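Local coordinates for SsRai1 (PDB 5BTO), which hydrolyses the NAD cap from the 5' ends of RNAs and directly stabilises and stimulates the exoribonuclease Rat1, at the interface of chains A and B. Numbering follows the deposited sequence. Chains: chain A/B, SsRai1.

Contact 1: the interface of chains A and B. Residues chain A 15, 17, 327-328, 335; chain B 193, 196-197, 199, 202.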
loop_
_atom_site.group_PDB
_atom_site.type_symbol
_atom_site.label_atom_id
_atom_site.label_comp_id
_atom_site.label_asym_id
_atom_site.label_seq_id
_atom_site.Cartn_x
_atom_site.Cartn_y
_atom_site.Cartn_z
ATOM N N GLN A 15 0.727 3.087 1.728
ATOM C CA GLN A 15 0.372 3.906 0.574
ATOM C C GLN A 15 -1.036 3.621 0.046
ATOM O O GLN A 15 -1.472 4.254 -0.903
ATOM C CB GLN A 15 1.395 3.713 -0.560
ATOM C CG GLN A 15 2.795 4.130 -0.188
ATOM C CD GLN A 15 3.741 4.135 -1.382
ATOM O OE1 GLN A 15 3.502 3.461 -2.391
ATOM N NE2 GLN A 15 4.819 4.893 -1.273
ATOM N N ARG A 17 -4.835 3.625 -0.809
ATOM C CA ARG A 17 -5.800 4.726 -0.799
ATOM C C ARG A 17 -7.089 4.310 -1.486
ATOM O O ARG A 17 -7.063 3.828 -2.627
ATOM C CB ARG A 17 -5.243 5.961 -1.527
ATOM C CG ARG A 17 -3.989 6.589 -0.928
ATOM C CD ARG A 17 -4.247 7.288 0.398
ATOM N NE ARG A 17 -3.043 7.947 0.922
ATOM C CZ ARG A 17 -2.150 7.353 1.711
ATOM N NH1 ARG A 17 -2.307 6.074 2.070
ATOM N NH2 ARG A 17 -1.095 8.033 2.145
ATOM N N SER A 327 2.807 9.232 2.306
ATOM C CA SER A 327 2.242 10.387 2.994
ATOM C C SER A 327 2.689 10.447 4.442
ATOM O O SER A 327 2.103 9.798 5.321
ATOM C CB SER A 327 0.709 10.392 2.926
ATOM O OG SER A 327 0.247 10.739 1.635
ATOM N N GLY A 328 3.779 11.176 4.650
ATOM C CA GLY A 328 4.096 11.815 5.913
ATOM C C GLY A 328 3.997 13.272 5.521
ATOM O O GLY A 328 3.238 13.578 4.612
ATOM N N THR A 335 -6.435 13.005 2.143
ATOM C CA THR A 335 -5.552 11.846 2.065
ATOM C C THR A 335 -5.795 10.914 3.251
ATOM O O THR A 335 -5.851 9.681 3.101
ATOM C CB THR A 335 -4.071 12.286 2.044
ATOM O OG1 THR A 335 -3.869 13.201 0.965
ATOM C CG2 THR A 335 -3.161 11.095 1.856
ATOM N N LYS B 193 3.657 7.472 -5.821
ATOM C CA LYS B 193 2.204 7.444 -5.723
ATOM C C LYS B 193 1.675 8.528 -6.637
ATOM O O LYS B 193 2.457 9.340 -7.139
ATOM C CB LYS B 193 1.750 7.734 -4.291
ATOM C CG LYS B 193 2.076 6.657 -3.278
ATOM C CD LYS B 193 1.785 7.153 -1.863
ATOM C CE LYS B 193 2.755 8.259 -1.472
ATOM N NZ LYS B 193 2.566 8.714 -0.068
ATOM N N ALA B 196 -1.369 13.608 -5.931
ATOM C CA ALA B 196 -2.236 14.077 -4.855
ATOM C C ALA B 196 -1.963 13.351 -3.544
ATOM O O ALA B 196 -2.314 13.836 -2.469
ATOM C CB ALA B 196 -3.694 13.918 -5.248
ATOM N N ASP B 197 -1.340 12.183 -3.630
ATOM C CA ASP B 197 -1.079 11.396 -2.432
ATOM C C ASP B 197 0.390 11.432 -2.009
ATOM O O ASP B 197 0.795 10.701 -1.110
ATOM C CB ASP B 197 -1.580 9.954 -2.610
ATOM C CG ASP B 197 -3.079 9.888 -2.884
ATOM O OD1 ASP B 197 -3.872 10.293 -1.996
ATOM O OD2 ASP B 197 -3.465 9.427 -3.986
ATOM N N SER B 199 3.852 13.507 -0.518
ATOM C CA SER B 199 4.303 14.630 0.297
ATOM C C SER B 199 5.133 15.535 -0.603
ATOM O O SER B 199 5.627 15.095 -1.645
ATOM C CB SER B 199 5.169 14.135 1.451
ATOM O OG SER B 199 6.369 13.566 0.952
ATOM N N GLN B 202 8.527 14.118 -1.149
ATOM C CA GLN B 202 8.585 13.024 -2.109
ATOM C C GLN B 202 8.664 13.538 -3.541
ATOM O O GLN B 202 9.309 12.928 -4.393
ATOM C CB GLN B 202 7.390 12.089 -1.940
ATOM C CG GLN B 202 7.514 11.166 -0.744
ATOM C CD GLN B 202 6.289 10.299 -0.557
ATOM O OE1 GLN B 202 5.159 10.796 -0.556
ATOM N NE2 GLN B 202 6.502 8.995 -0.405
HETATM O O HOH W 1 2.124 6.626 2.146
HETATM O O HOH W 2 5.357 6.655 0.642
HETATM O O HOH W 3 -1.413 14.508 0.384
#
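An oblique crossing of B:Lys193 over A:Gln15 and a tip-to-tip meeting of A:Arg17 with B:Asp197 shape this polar patch between two copies of SsRai1, a pairing that may belong to the crystal rather than to a working dimer. The aliphatic middle of the lysine rests on the extended glutamine, with CD of B:Lys193 3.6 Å from CG of A:Gln15. A bend at chi3 (-68°) then turns the ammonium back toward its own chain, where NZ of B:Lys193 donates to the carbonyl O of B:Asp197 at 2.9 Å, in the carbonyl plane. The same oxygen takes a second bond across the interface, from OG of A:Ser327 at 2.8 Å, a small hydroxyl that can reach a backbone carbonyl and here stands above its plane. A long, flexible lysine suits its place because its chain can pack while its tip bonds. An alanine here would remove the chain over A:Gln15 and the NZ bond, and the B:Asp197 carbonyl would probably be held less firmly, by the A:Ser327 hydroxyl. The carboxylate of B:Asp197 points at A:Arg17, whose chain bends at chi2. Their planes stand 86° apart and NE of A:Arg17 is 3.8 Å from OD1 of B:Asp197, a long salt bridge in which opposite charges still allow a loose attraction. Water extends the contact: one molecule joins NE2 of A:Gln15 to NE2 of B:Gln202, another OG1 of A:Thr335 to the carbonyl O of B:Ala196. In the fold, chain A offers loop residues and the start of helix 333-350, and chain B the loop and 3-10 helix 195-197 leading to helix 200-204.

Contact 2: the interface of chains A and B. Residues chain A 11-16; chain B 45-46, 49-50.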
loop_
_atom_site.group_PDB
_atom_site.type_symbol
_atom_site.label_atom_id
_atom_site.label_comp_id
_atom_site.label_asym_id
_atom_site.label_seq_id
_atom_site.Cartn_x
_atom_site.Cartn_y
_atom_site.Cartn_z
ATOM N N THR A 11 -0.220 -8.051 5.122
ATOM C CA THR A 11 0.281 -6.676 5.236
ATOM C C THR A 11 -0.463 -5.734 4.306
ATOM O O THR A 11 -0.744 -6.069 3.163
ATOM C CB THR A 11 1.803 -6.596 4.928
ATOM O OG1 THR A 11 2.519 -7.396 5.876
ATOM C CG2 THR A 11 2.299 -5.154 5.001
ATOM N N LEU A 12 -0.799 -4.547 4.817
ATOM C CA LEU A 12 -1.407 -3.503 4.008
ATOM C C LEU A 12 -0.396 -2.375 3.812
ATOM O O LEU A 12 0.168 -1.881 4.781
ATOM C CB LEU A 12 -2.671 -2.955 4.705
ATOM C CG LEU A 12 -3.402 -1.833 3.965
ATOM C CD1 LEU A 12 -4.045 -2.313 2.666
ATOM C CD2 LEU A 12 -4.464 -1.179 4.867
ATOM N N SER A 13 -0.160 -1.985 2.561
ATOM C CA SER A 13 0.739 -0.868 2.262
ATOM C C SER A 13 0.252 0.417 2.912
ATOM O O SER A 13 -0.928 0.740 2.828
ATOM C CB SER A 13 0.812 -0.597 0.766
ATOM O OG SER A 13 1.621 0.552 0.531
ATOM N N LEU A 14 1.167 1.158 3.526
ATOM C CA LEU A 14 0.813 2.467 4.077
ATOM C C LEU A 14 0.384 3.425 2.970
ATOM O O LEU A 14 -0.219 4.471 3.240
ATOM C CB LEU A 14 1.997 3.083 4.834
ATOM C CG LEU A 14 2.467 2.353 6.091
ATOM C CD1 LEU A 14 3.539 3.179 6.781
ATOM C CD2 LEU A 14 1.305 2.073 7.039
ATOM N N GLN A 15 0.727 3.087 1.728
ATOM C CA GLN A 15 0.372 3.906 0.574
ATOM C C GLN A 15 -1.036 3.621 0.046
ATOM O O GLN A 15 -1.472 4.254 -0.903
ATOM C CB GLN A 15 1.395 3.713 -0.560
ATOM C CG GLN A 15 2.795 4.130 -0.188
ATOM C CD GLN A 15 3.741 4.135 -1.382
ATOM O OE1 GLN A 15 3.502 3.461 -2.391
ATOM N NE2 GLN A 15 4.819 4.893 -1.273
ATOM N N SER A 16 -1.739 2.666 0.647
ATOM C CA SER A 16 -3.035 2.250 0.102
ATOM C C SER A 16 -4.047 3.389 0.238
ATOM O O SER A 16 -4.106 4.042 1.274
ATOM C CB SER A 16 -3.551 0.991 0.799
ATOM O OG SER A 16 -4.550 0.370 0.012
ATOM N N LYS B 45 -2.456 -6.825 -4.062
ATOM C CA LYS B 45 -2.779 -5.491 -3.591
ATOM C C LYS B 45 -1.502 -4.714 -3.257
ATOM O O LYS B 45 -1.355 -3.562 -3.652
ATOM C CB LYS B 45 -3.712 -5.553 -2.383
ATOM C CG LYS B 45 -4.257 -4.196 -1.980
ATOM C CD LYS B 45 -5.187 -4.312 -0.776
ATOM C CE LYS B 45 -5.735 -2.952 -0.385
ATOM N NZ LYS B 45 -6.606 -2.372 -1.451
ATOM N N ILE B 46 -0.568 -5.345 -2.549
ATOM C CA ILE B 46 0.624 -4.618 -2.133
ATOM C C ILE B 46 1.546 -4.314 -3.319
ATOM O O ILE B 46 2.216 -3.284 -3.344
ATOM C CB ILE B 46 1.352 -5.308 -0.961
ATOM C CG1 ILE B 46 2.100 -4.266 -0.114
ATOM C CG2 ILE B 46 2.234 -6.428 -1.450
ATOM C CD1 ILE B 46 2.388 -4.729 1.306
ATOM N N ASP B 49 -0.051 -1.288 -4.770
ATOM C CA ASP B 49 -0.083 -0.133 -3.863
ATOM C C ASP B 49 1.290 0.501 -3.671
ATOM O O ASP B 49 1.391 1.711 -3.448
ATOM C CB ASP B 49 -0.616 -0.530 -2.485
ATOM C CG ASP B 49 -2.136 -0.615 -2.430
ATOM O OD1 ASP B 49 -2.823 -0.207 -3.394
ATOM O OD2 ASP B 49 -2.638 -1.086 -1.391
ATOM N N GLU B 50 2.358 -0.291 -3.743
ATOM C CA GLU B 50 3.664 0.288 -3.436
ATOM C C GLU B 50 4.848 -0.234 -4.254
ATOM O O GLU B 50 5.990 0.063 -3.923
ATOM C CB GLU B 50 3.965 0.199 -1.928
ATOM C CG GLU B 50 4.227 -1.220 -1.405
ATOM C CD GLU B 50 4.498 -1.274 0.094
ATOM O OE1 GLU B 50 5.170 -2.220 0.549
ATOM O OE2 GLU B 50 4.032 -0.380 0.834
HETATM O O HOH W 4 -1.403 -2.988 0.156
HETATM O O HOH W 5 3.950 0.283 3.593
HETATM O O HOH W 6 -6.963 0.673 -1.264
#
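A:Ser13, B:Ile46 and B:Asp49 bury most surface here, where an N-terminal segment of one SsRai1 copy lies against a short helix of the other, in a pairing that may be due to crystal packing. A:Ser13 sets its hydroxyl anti to the backbone N (chi1 176°). From there OG of A:Ser13 donates to the carboxylate oxygen OE2 of B:Glu50 at 2.6 Å, approaching from above the carboxylate plane. The backbone N of A:Gln15 donates to OG of A:Ser13 at 2.9 Å, which helps to hold the hydroxyl in place and would leave its hydrogen to point at the glutamate. A small serine also lets the helix come close: CB of A:Ser13 is 3.6 Å from CB of B:Asp49. B:Ile46 supplies the apolar part. Its CG1 arm, anti to the backbone N, crosses A:Thr11 obliquely and ends with CD1 3.7 Å from the methyl CG2 of A:Thr11, so the CG1-CD1 arm of the isoleucine lies against that methyl, with CG1 also near CB of A:Ser13. B:Asp49 holds the other side: its OD2 accepts from the hydroxyl OG of A:Ser16 at 2.8 Å, again from above the carboxylate plane. A water oxygen 2.7 Å from OD2 of B:Asp49 bridges to the backbone N of A:Ser13, and another links the backbone N of A:Leu14 to OE2 of B:Glu50. The short aspartate and longer glutamate thus reach different donors on one segment. OE1 of A:Gln15 faces the carbonyl O of B:Asp49 at 2.9 Å; as modelled two acceptors clash, and a flipped amide would probably turn this into a hydrogen bond. In the fold, the end of strand 9-12 and the following loop of chain A meet helix 44-50 of chain B.

Contact 1 and contact 2 are neighbouring parts of one interface, their C-alpha centres about 12 Å apart. A:Gln15 belongs to both, one residue facing two regions of chain B that are far apart in sequence. The N-terminal stretch of chain A therefore runs between two separate regions of its partner, so the two patches probably form or part together. Different residues serve on the two chains, and the interface is not an exact two-fold. Such unequal use of identical copies is what crystal packing often gives, and the structure alone does not show that the pair forms in solution.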